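PDB 4K2M: 3-oxo-glucose-6-phosphate:glutamate aminotransferase from Bacillus subtilis subsp. subtilis, which catalyses the reversible pyridoxal phosphate-dependent transamination of 3-dehydro-glucose 6-phosphate with glutamate, giving kanosamine 6-phosphate on the route to the antibiotic kanosamine. Local coordinates for residues Tyr120-Ser125 and Glu266-Cys271; Thr128-Ile133 and Ile240-Phe245; Val221-Cys226 and Thr232-Tyr237. All coordinates share one frame; numbering follows the deposited sequence.

Contact 1: Tyr120-Ser125 and Glu266-Cys271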
loop_
_atom_site.group_PDB
_atom_site.type_symbol
_atom_site.label_atom_id
_atom_site.label_comp_id
_atom_site.label_asym_id
_atom_site.label_seq_id
_atom_site.Cartn_x
_atom_site.Cartn_y
_atom_site.Cartn_z
ATOM N N TYR A 120 -4.452 21.335 -2.218
ATOM C CA TYR A 120 -3.770 20.159 -2.754
ATOM C C TYR A 120 -3.961 18.956 -1.863
ATOM O O TYR A 120 -3.769 19.032 -0.656
ATOM C CB TYR A 120 -2.273 20.450 -2.883
ATOM C CG TYR A 120 -2.000 21.689 -3.693
ATOM C CD1 TYR A 120 -2.123 21.665 -5.079
ATOM C CD2 TYR A 120 -1.639 22.886 -3.076
ATOM C CE1 TYR A 120 -1.894 22.798 -5.829
ATOM C CE2 TYR A 120 -1.413 24.025 -3.820
ATOM C CZ TYR A 120 -1.539 23.968 -5.201
ATOM O OH TYR A 120 -1.307 25.096 -5.956
ATOM N N VAL A 121 -4.340 17.844 -2.473
ATOM C CA VAL A 121 -4.489 16.590 -1.750
ATOM C C VAL A 121 -3.708 15.541 -2.515
ATOM O O VAL A 121 -3.853 15.409 -3.730
ATOM C CB VAL A 121 -5.966 16.171 -1.631
ATOM C CG1 VAL A 121 -6.081 14.763 -1.046
ATOM C CG2 VAL A 121 -6.712 17.164 -0.746
ATOM N N ILE A 122 -2.846 14.835 -1.799
ATOM C CA ILE A 122 -2.041 13.777 -2.384
ATOM C C ILE A 122 -2.482 12.492 -1.698
ATOM O O ILE A 122 -2.243 12.316 -0.495
ATOM C CB ILE A 122 -0.549 14.002 -2.119
ATOM C CG1 ILE A 122 -0.072 15.326 -2.721
ATOM C CG2 ILE A 122 0.260 12.853 -2.702
ATOM C CD1 ILE A 122 -0.100 16.540 -1.753
ATOM N N ALA A 123 -3.154 11.616 -2.446
ATOM C CA ALA A 123 -3.665 10.369 -1.883
ATOM C C ALA A 123 -2.521 9.355 -1.797
ATOM O O ALA A 123 -1.770 9.166 -2.758
ATOM C CB ALA A 123 -4.818 9.824 -2.723
ATOM N N THR A 124 -2.389 8.709 -0.643
ATOM C CA THR A 124 -1.247 7.840 -0.377
ATOM C C THR A 124 -1.699 6.424 -0.081
ATOM O O THR A 124 -2.896 6.144 0.025
ATOM C CB THR A 124 -0.454 8.343 0.842
ATOM O OG1 THR A 124 -1.312 8.361 1.983
ATOM C CG2 THR A 124 0.084 9.750 0.622
ATOM N N SER A 125 -0.720 5.530 0.080
ATOM C CA SER A 125 -0.993 4.116 0.279
ATOM C C SER A 125 -1.373 3.778 1.716
ATOM O O SER A 125 -1.781 2.656 1.986
ATOM C CB SER A 125 0.224 3.272 -0.133
ATOM O OG SER A 125 1.389 3.739 0.508
ATOM N N GLU A 266 4.414 24.371 -3.355
ATOM C CA GLU A 266 5.740 23.758 -3.400
ATOM C C GLU A 266 5.779 22.535 -2.495
ATOM O O GLU A 266 6.428 21.535 -2.803
ATOM C CB GLU A 266 6.841 24.734 -2.985
ATOM C CG GLU A 266 7.092 25.874 -3.975
ATOM C CD GLU A 266 7.794 25.432 -5.255
ATOM O OE1 GLU A 266 8.251 24.268 -5.341
ATOM O OE2 GLU A 266 7.894 26.270 -6.179
ATOM N N LEU A 267 5.082 22.623 -1.369
ATOM C CA LEU A 267 5.048 21.508 -0.428
ATOM C C LEU A 267 4.297 20.333 -1.052
ATOM O O LEU A 267 4.734 19.189 -0.958
ATOM C CB LEU A 267 4.412 21.944 0.893
ATOM C CG LEU A 267 4.407 20.979 2.064
ATOM C CD1 LEU A 267 5.824 20.469 2.351
ATOM C CD2 LEU A 267 3.819 21.700 3.290
ATOM N N ALA A 268 3.180 20.619 -1.718
ATOM C CA ALA A 268 2.437 19.594 -2.443
ATOM C C ALA A 268 3.294 18.883 -3.483
ATOM O O ALA A 268 3.251 17.657 -3.608
ATOM C CB ALA A 268 1.201 20.198 -3.098
ATOM N N LYS A 269 4.073 19.653 -4.237
ATOM C CA LYS A 269 4.933 19.076 -5.260
ATOM C C LYS A 269 5.943 18.117 -4.635
ATOM O O LYS A 269 6.192 17.006 -5.152
ATOM C CB LYS A 269 5.646 20.186 -6.042
ATOM C CG LYS A 269 6.732 19.654 -6.969
ATOM C CD LYS A 269 7.125 20.686 -8.017
ATOM C CE LYS A 269 7.332 22.049 -7.398
ATOM N NZ LYS A 269 8.266 22.920 -8.172
ATOM N N LYS A 270 6.518 18.526 -3.510
ATOM C CA LYS A 270 7.475 17.671 -2.829
ATOM C C LYS A 270 6.796 16.403 -2.313
ATOM O O LYS A 270 7.388 15.325 -2.340
ATOM C CB LYS A 270 8.180 18.429 -1.691
ATOM C CG LYS A 270 9.168 19.486 -2.179
ATOM C CD LYS A 270 9.768 20.266 -0.998
ATOM C CE LYS A 270 10.862 21.246 -1.436
ATOM N NZ LYS A 270 10.311 22.513 -1.997
ATOM N N CYS A 271 5.560 16.520 -1.840
ATOM C CA CYS A 271 4.817 15.329 -1.411
ATOM C C CYS A 271 4.602 14.358 -2.566
ATOM O O CYS A 271 4.753 13.151 -2.397
ATOM C CB CYS A 271 3.453 15.699 -0.824
ATOM S SG CYS A 271 3.547 16.521 0.777
#

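Contact 2: Thr128-Ile133 and Ile240-Phe245. With O1G (3-deoxy-3-[(E)-({3-hydroxy-2-methyl-5-[(phosphonooxy)methyl]pyridin-4-yl}methylidene)amino]-6-O-phosphono-alpha-D-gluco pyranose), chain C.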
loop_
_atom_site.group_PDB
_atom_site.type_symbol
_atom_site.label_atom_id
_atom_site.label_comp_id
_atom_site.label_asym_id
_atom_site.label_seq_id
_atom_site.Cartn_x
_atom_site.Cartn_y
_atom_site.Cartn_z
ATOM N N THR A 128 0.045 6.060 7.632
ATOM C CA THR A 128 1.438 6.047 8.067
ATOM C C THR A 128 2.340 6.681 7.014
ATOM O O THR A 128 3.223 7.512 7.330
ATOM C CB THR A 128 1.921 4.599 8.344
ATOM O OG1 THR A 128 1.100 4.022 9.369
ATOM C CG2 THR A 128 3.372 4.603 8.815
ATOM N N ASP A 129 2.112 6.304 5.757
ATOM C CA ASP A 129 2.898 6.843 4.657
ATOM C C ASP A 129 2.649 8.342 4.489
ATOM O O ASP A 129 3.575 9.091 4.174
ATOM C CB ASP A 129 2.579 6.109 3.347
ATOM C CG ASP A 129 3.061 4.658 3.354
ATOM O OD1 ASP A 129 4.288 4.448 3.405
ATOM O OD2 ASP A 129 2.208 3.735 3.309
ATOM N N ALA A 130 1.411 8.770 4.697
ATOM C CA ALA A 130 1.089 10.186 4.626
ATOM C C ALA A 130 1.932 10.993 5.631
ATOM O O ALA A 130 2.473 12.056 5.303
ATOM C CB ALA A 130 -0.407 10.404 4.882
ATOM N N ILE A 131 2.051 10.499 6.860
ATOM C CA ILE A 131 2.843 11.222 7.853
ATOM C C ILE A 131 4.319 11.215 7.467
ATOM O O ILE A 131 5.001 12.242 7.542
ATOM C CB ILE A 131 2.646 10.626 9.258
ATOM C CG1 ILE A 131 1.166 10.705 9.646
ATOM C CG2 ILE A 131 3.551 11.374 10.277
ATOM C CD1 ILE A 131 0.800 9.815 10.839
ATOM N N MET A 132 4.817 10.053 7.054
ATOM C CA MET A 132 6.220 9.926 6.691
ATOM C C MET A 132 6.588 10.829 5.522
ATOM O O MET A 132 7.581 11.565 5.569
ATOM C CB MET A 132 6.542 8.465 6.349
ATOM C CG MET A 132 7.998 8.211 6.150
ATOM S SD MET A 132 8.213 6.473 5.719
ATOM C CE MET A 132 7.351 6.406 4.149
ATOM N N ILE A 133 5.779 10.794 4.472
ATOM C CA ILE A 133 6.013 11.655 3.327
ATOM C C ILE A 133 5.883 13.135 3.695
ATOM O O ILE A 133 6.708 13.964 3.277
ATOM C CB ILE A 133 5.056 11.282 2.184
ATOM C CG1 ILE A 133 5.488 9.934 1.600
ATOM C CG2 ILE A 133 5.094 12.321 1.090
ATOM C CD1 ILE A 133 4.371 9.254 0.794
ATOM N N ILE A 240 0.671 20.734 7.063
ATOM C CA ILE A 240 0.194 19.502 6.438
ATOM C C ILE A 240 -0.824 18.798 7.321
ATOM O O ILE A 240 -0.654 18.728 8.535
ATOM C CB ILE A 240 1.364 18.536 6.165
ATOM C CG1 ILE A 240 2.182 19.051 4.981
ATOM C CG2 ILE A 240 0.857 17.088 5.904
ATOM C CD1 ILE A 240 3.102 18.028 4.371
ATOM N N THR A 241 -1.877 18.275 6.700
ATOM C CA THR A 241 -2.861 17.440 7.385
ATOM C C THR A 241 -2.757 16.015 6.832
ATOM O O THR A 241 -2.690 15.824 5.619
ATOM C CB THR A 241 -4.283 17.974 7.105
ATOM O OG1 THR A 241 -4.416 19.297 7.662
ATOM C CG2 THR A 241 -5.359 17.059 7.702
ATOM N N THR A 242 -2.759 15.005 7.695
ATOM C CA THR A 242 -2.741 13.636 7.185
ATOM C C THR A 242 -4.022 12.902 7.555
ATOM O O THR A 242 -4.566 13.094 8.642
ATOM C CB THR A 242 -1.538 12.857 7.703
ATOM O OG1 THR A 242 -1.627 12.765 9.132
ATOM C CG2 THR A 242 -0.258 13.574 7.328
ATOM N N LEU A 243 -4.477 12.043 6.647
ATOM C CA LEU A 243 -5.673 11.248 6.859
ATOM C C LEU A 243 -5.345 9.785 6.647
ATOM O O LEU A 243 -4.407 9.461 5.925
ATOM C CB LEU A 243 -6.763 11.643 5.859
ATOM C CG LEU A 243 -7.326 13.058 6.037
ATOM C CD1 LEU A 243 -8.273 13.409 4.899
ATOM C CD2 LEU A 243 -8.061 13.176 7.370
ATOM N N SER A 244 -6.134 8.910 7.275
ATOM C CA SER A 244 -6.119 7.475 6.975
ATOM C C SER A 244 -7.477 7.084 6.445
ATOM O O SER A 244 -8.502 7.588 6.935
ATOM C CB SER A 244 -5.873 6.641 8.228
ATOM O OG SER A 244 -6.060 5.261 7.931
ATOM N N PHE A 245 -7.493 6.191 5.457
ATOM C CA PHE A 245 -8.742 5.612 4.947
ATOM C C PHE A 245 -8.717 4.118 5.173
ATOM O O PHE A 245 -9.308 3.342 4.427
ATOM C CB PHE A 245 -8.939 5.922 3.456
ATOM C CG PHE A 245 -8.838 7.384 3.140
ATOM C CD1 PHE A 245 -9.610 8.311 3.832
ATOM C CD2 PHE A 245 -7.935 7.834 2.190
ATOM C CE1 PHE A 245 -9.497 9.673 3.551
ATOM C CE2 PHE A 245 -7.820 9.185 1.901
ATOM C CZ PHE A 245 -8.600 10.107 2.578
HETATM P P O1G C . -2.850 3.768 8.606
HETATM C C3A O1G C . -4.082 6.115 13.776
HETATM O O3 O1G C . -5.098 5.617 14.520
HETATM C C1 O1G C . -5.908 0.089 14.710
HETATM N "N1'" O1G C . -2.483 7.790 13.292
HETATM C C2 O1G C . -5.506 1.564 14.640
HETATM O O2 O1G C . -6.496 2.230 15.494
HETATM C C9A O1G C . -3.484 7.345 14.068
HETATM C C2A O1G C . -3.927 8.220 15.228
HETATM C C3 O1G C . -5.514 2.139 13.213
HETATM N "N3'" O1G C . -4.849 3.448 13.340
HETATM O O1 O1G C . -7.307 -0.097 14.443
HETATM C C4 O1G C . -4.822 1.202 12.204
HETATM O O4 O1G C . -5.360 1.677 10.954
HETATM C C4A O1G C . -3.646 5.361 12.701
HETATM C C4B O1G C . -4.242 4.046 12.385
HETATM C C5 O1G C . -5.391 -0.204 12.392
HETATM O O5 O1G C . -5.189 -0.673 13.731
HETATM C C5A O1G C . -2.603 5.844 11.915
HETATM C C5T O1G C . -1.982 5.148 10.692
HETATM C C6 O1G C . -4.664 -1.264 11.612
HETATM C C6A O1G C . -2.035 7.066 12.243
HETATM O OP1 O1G C . -1.380 3.726 8.249
HETATM O OP2 O1G C . -3.716 4.190 7.466
HETATM O OP3 O1G C . -3.298 2.490 9.351
HETATM O OP4 O1G C . -2.989 5.014 9.662
HETATM O O6 O1G C . -5.291 -2.489 11.556
HETATM P "P'" O1G C . -5.164 -3.418 10.250
HETATM O OP6 O1G C . -5.802 -2.629 9.126
HETATM O OP7 O1G C . -3.703 -3.733 10.019
HETATM O OP8 O1G C . -5.979 -4.648 10.657
#

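Contact 3: Val221-Cys226 and Thr232-Tyr237. With O1G (3-deoxy-3-[(E)-({3-hydroxy-2-methyl-5-[(phosphonooxy)methyl]pyridin-4-yl}methylidene)amino]-6-O-phosphono-alpha-D-gluco pyranose), chain C.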
loop_
_atom_site.group_PDB
_atom_site.type_symbol
_atom_site.label_atom_id
_atom_site.label_comp_id
_atom_site.label_asym_id
_atom_site.label_seq_id
_atom_site.Cartn_x
_atom_site.Cartn_y
_atom_site.Cartn_z
ATOM N N VAL A 221 4.043 22.460 11.503
ATOM C CA VAL A 221 3.017 21.673 12.174
ATOM C C VAL A 221 2.447 20.681 11.177
ATOM O O VAL A 221 1.886 21.065 10.148
ATOM C CB VAL A 221 1.886 22.548 12.703
ATOM C CG1 VAL A 221 0.773 21.682 13.286
ATOM C CG2 VAL A 221 2.400 23.512 13.760
ATOM N N ILE A 222 2.614 19.403 11.469
ATOM C CA ILE A 222 1.977 18.393 10.650
ATOM C C ILE A 222 1.038 17.662 11.580
ATOM O O ILE A 222 1.467 17.133 12.611
ATOM C CB ILE A 222 3.021 17.445 10.001
ATOM C CG1 ILE A 222 2.332 16.219 9.388
ATOM C CG2 ILE A 222 4.120 17.049 11.003
ATOM C CD1 ILE A 222 3.255 15.412 8.449
ATOM N N GLU A 223 -0.247 17.649 11.250
ATOM C CA GLU A 223 -1.208 17.077 12.182
ATOM C C GLU A 223 -1.606 15.684 11.730
ATOM O O GLU A 223 -1.781 15.429 10.535
ATOM C CB GLU A 223 -2.434 17.971 12.329
ATOM C CG GLU A 223 -3.217 18.123 11.053
ATOM C CD GLU A 223 -4.397 19.054 11.181
ATOM O OE1 GLU A 223 -4.791 19.402 12.316
ATOM O OE2 GLU A 223 -4.940 19.434 10.125
ATOM N N ASP A 224 -1.701 14.772 12.693
ATOM C CA ASP A 224 -2.134 13.412 12.422
ATOM C C ASP A 224 -3.627 13.442 12.662
ATOM O O ASP A 224 -4.087 13.385 13.805
ATOM C CB ASP A 224 -1.462 12.454 13.405
ATOM C CG ASP A 224 -1.907 11.024 13.233
ATOM O OD1 ASP A 224 -2.948 10.773 12.589
ATOM O OD2 ASP A 224 -1.219 10.144 13.773
ATOM N N ALA A 225 -4.392 13.540 11.582
ATOM C CA ALA A 225 -5.842 13.560 11.682
ATOM C C ALA A 225 -6.364 12.238 11.148
ATOM O O ALA A 225 -7.483 12.159 10.618
ATOM C CB ALA A 225 -6.409 14.725 10.878
ATOM N N CYS A 226 -5.552 11.187 11.269
ATOM C CA CYS A 226 -5.965 9.899 10.717
ATOM C C CYS A 226 -7.286 9.371 11.289
ATOM O O CYS A 226 -8.014 8.632 10.603
ATOM C CB CYS A 226 -4.838 8.869 10.821
ATOM S SG CYS A 226 -3.464 9.269 9.701
ATOM N N THR A 232 -14.609 19.985 11.958
ATOM C CA THR A 232 -14.729 21.349 11.465
ATOM C C THR A 232 -13.385 22.069 11.580
ATOM O O THR A 232 -12.687 21.962 12.603
ATOM C CB THR A 232 -15.797 22.096 12.262
ATOM O OG1 THR A 232 -17.077 21.558 11.914
ATOM C CG2 THR A 232 -15.771 23.597 11.960
ATOM N N ASP A 233 -13.024 22.777 10.511
ATOM C CA ASP A 233 -11.786 23.553 10.441
ATOM C C ASP A 233 -10.544 22.689 10.506
ATOM O O ASP A 233 -9.475 23.161 10.878
ATOM C CB ASP A 233 -11.737 24.616 11.538
ATOM C CG ASP A 233 -12.687 25.752 11.279
ATOM O OD1 ASP A 233 -13.032 25.973 10.101
ATOM O OD2 ASP A 233 -13.089 26.409 12.256
ATOM N N LEU A 234 -10.678 21.427 10.115
ATOM C CA LEU A 234 -9.511 20.552 10.061
ATOM C C LEU A 234 -8.459 21.155 9.136
ATOM O O LEU A 234 -8.753 21.504 7.988
ATOM C CB LEU A 234 -9.920 19.170 9.546
ATOM C CG LEU A 234 -8.818 18.117 9.608
ATOM C CD1 LEU A 234 -8.422 17.899 11.071
ATOM C CD2 LEU A 234 -9.305 16.830 8.974
ATOM N N GLY A 235 -7.236 21.309 9.641
ATOM C CA GLY A 235 -6.159 21.827 8.818
ATOM C C GLY A 235 -6.000 23.331 8.798
ATOM O O GLY A 235 -5.055 23.836 8.176
ATOM N N LYS A 236 -6.889 24.053 9.475
ATOM C CA LYS A 236 -6.827 25.515 9.449
ATOM C C LYS A 236 -5.467 26.051 9.851
ATOM O O LYS A 236 -4.930 26.962 9.209
ATOM C CB LYS A 236 -7.899 26.108 10.362
ATOM C CG LYS A 236 -7.915 27.637 10.374
ATOM C CD LYS A 236 -9.197 28.143 11.019
ATOM C CE LYS A 236 -9.189 29.659 11.150
ATOM N NZ LYS A 236 -10.379 30.117 11.919
ATOM N N TYR A 237 -4.897 25.467 10.900
ATOM C CA TYR A 237 -3.636 25.944 11.433
ATOM C C TYR A 237 -2.453 25.016 11.164
ATOM O O TYR A 237 -1.380 25.203 11.731
ATOM C CB TYR A 237 -3.773 26.155 12.937
ATOM C CG TYR A 237 -4.796 27.206 13.299
ATOM C CD1 TYR A 237 -4.561 28.553 13.039
ATOM C CD2 TYR A 237 -5.988 26.853 13.922
ATOM C CE1 TYR A 237 -5.503 29.520 13.386
ATOM C CE2 TYR A 237 -6.931 27.806 14.267
ATOM C CZ TYR A 237 -6.677 29.137 14.003
ATOM O OH TYR A 237 -7.621 30.082 14.351
HETATM P P O1G C . -2.850 3.768 8.606
HETATM C C3A O1G C . -4.082 6.115 13.776
HETATM O O3 O1G C . -5.098 5.617 14.520
HETATM C C1 O1G C . -5.908 0.089 14.710
HETATM N "N1'" O1G C . -2.483 7.790 13.292
HETATM C C2 O1G C . -5.506 1.564 14.640
HETATM O O2 O1G C . -6.496 2.230 15.494
HETATM C C9A O1G C . -3.484 7.345 14.068
HETATM C C2A O1G C . -3.927 8.220 15.228
HETATM C C3 O1G C . -5.514 2.139 13.213
HETATM N "N3'" O1G C . -4.849 3.448 13.340
HETATM O O1 O1G C . -7.307 -0.097 14.443
HETATM C C4 O1G C . -4.822 1.202 12.204
HETATM O O4 O1G C . -5.360 1.677 10.954
HETATM C C4A O1G C . -3.646 5.361 12.701
HETATM C C4B O1G C . -4.242 4.046 12.385
HETATM C C5 O1G C . -5.391 -0.204 12.392
HETATM O O5 O1G C . -5.189 -0.673 13.731
HETATM C C5A O1G C . -2.603 5.844 11.915
HETATM C C5T O1G C . -1.982 5.148 10.692
HETATM C C6 O1G C . -4.664 -1.264 11.612
HETATM C C6A O1G C . -2.035 7.066 12.243
HETATM O OP1 O1G C . -1.380 3.726 8.249
HETATM O OP2 O1G C . -3.716 4.190 7.466
HETATM O OP3 O1G C . -3.298 2.490 9.351
HETATM O OP4 O1G C . -2.989 5.014 9.662
HETATM O O6 O1G C . -5.291 -2.489 11.556
HETATM P "P'" O1G C . -5.164 -3.418 10.250
HETATM O OP6 O1G C . -5.802 -2.629 9.126
HETATM O OP7 O1G C . -3.703 -3.733 10.019
HETATM O OP8 O1G C . -5.979 -4.648 10.657
HETATM O O HOH W 1 -6.728 21.083 12.455
#

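Contact 1: Tyr120-Ser125 and Glu266-Cys271
The methyl of Ala268 is the bump on which this strand-helix contact turns. It presses against the root of Tyr120, with Ala268 CB 3.5 Å from Tyr120 CB, and meets the near end of the ring obliquely, while the phenol runs on past it. Ile122, two residues along the strand and on the same side, supplies the second bump. Its CG1 lies opposite the carbonyl carbon (chi1 -60°), and the branch ends in CD1, which enters the shallow hollow between Ala268 and Cys271 on successive turns of the helix. There CD1 sits 3.8 Å from Cys271 CB and 4.1 Å from Ala268 CB, with Ala268 O also close by. The small residues at 268 and 271 leave this hollow, and strand and helix run nearly parallel, 14° apart, with their axes 8.9 Å from each other at closest approach. The side-chain contacts are all apolar and join the strand that is outermost in this chain's large aminotransferase sheet to a helix lying on it. Strand 120-124 pairs antiparallel with strand 258-262, whose Thr262 and Ile260 also touch helix 265-275; helix 127-137 meets that helix through Ala137, and helix 103-116 packs against Val121 and Ala123.

Contact 2: Thr128-Ile133 and Ile240-Phe245
Thr242 packs on Ala130 and Ile131 in a contact whose helix and strand both bind one phosphate of the external aldimine O1G, although the residues that do so, Thr128 and Ser244, do not touch each other. Thr128 grips OP1 twice, through its backbone N at 2.8 Å (N-H...O angle 155°) and through OG1 at 2.7 Å. Ser244 OG donates to OP2 at 2.6 Å, its hydroxyl swung opposite the backbone N (chi1 172°), and it also bonds to Asn246 N. Because Thr128 lies in the first turn of helix 127-137, the helix dipole probably adds to the attraction for the anion, as in the phosphate cup of fold-type I PLP enzymes.

Beyond the phosphate-binding residues the two segments meet through Thr242. Its CB faces the methyl of Ala130 at 3.9 Å, and CG2 rests on Ala130 O. The hydroxyl faces the flank of Ile131, with OG1 3.5 Å from CG1, and the two side chains cross at about a right angle. This buried OG1 is satisfied by Glu223 O on the neighbouring strand.

Helix and strand run nearly antiparallel, at 162°. The helix covers one face of the sheet, where Ala130 and Ile133 also reach Ile260 of strand 258-262; helix 154-163 packs on it through Thr128, Ile131 and Met132, and Ile240 carries the strand on to helix 265-275.

Contact 3: Val221-Cys226 and Thr232-Tyr237
Among the polar contacts, a water links Glu223 to the loop, donating to Glu223 OE1 at 2.6 Å and accepting from Gly235 N at 2.9 Å. His199 NE2 is a further partner of OE1, while OE2 shares a hydrogen bond with Thr241 OG1 of the next strand. With CG placed between the backbone N and carbonyl carbon (chi1 63°) and the chain extended beyond it, the acid reaches straight across to the loop. Gly235, at the positive phi (89°) expected there, is the third residue of a type II beta turn from Asp233 to Lys236, in the connection between two parallel strands of the sheet, 220-224 and 240-244.

The van der Waals contacts are few. The bare CA of Gly235 lets Glu223 OE2 come within 3.0 Å of it. Leu234 CD1 rests 3.8 Å from Ala225 CB, while the same methyl flanks Glu223 OE2.

On the other side of the strand, Asp224 OD2 lies 2.7 Å from the pyridine nitrogen N1' of O1G, as the acid beside that ring nitrogen does in fold-type I aminotransferases, and would probably favour its protonated form. Asp224 OD1 accepts from Cys226 N nearly along its C-O axis, an Asx turn that helps fix the carboxylate, and Thr156 OG1 bonds to OD2.

How the contacts relate
The three contacts sample one sheet from its edge inwards. Contacts 1 and 2 have centres 10 Å apart and touch by packing, with Leu267 CD2 3.5 Å from Ile240 CG1; strand 120-124 leads directly into the helix of contact 2. Contacts 2 and 3 are joined along adjacent strands, where Thr241 OG1 lies 2.5 Å from Glu223 OE2, a probable hydrogen bond. These two meet different parts of the cofactor moiety of O1G: contact 2 binds its phosphate, contact 3 lies at its pyridine nitrogen. Contact 1 stands back, the side chain of Ile122 being about 13 Å, between nearest atoms, from the nearest bound O1G. The second subunit completes the site with Thr100, Tyr276 and Lys284.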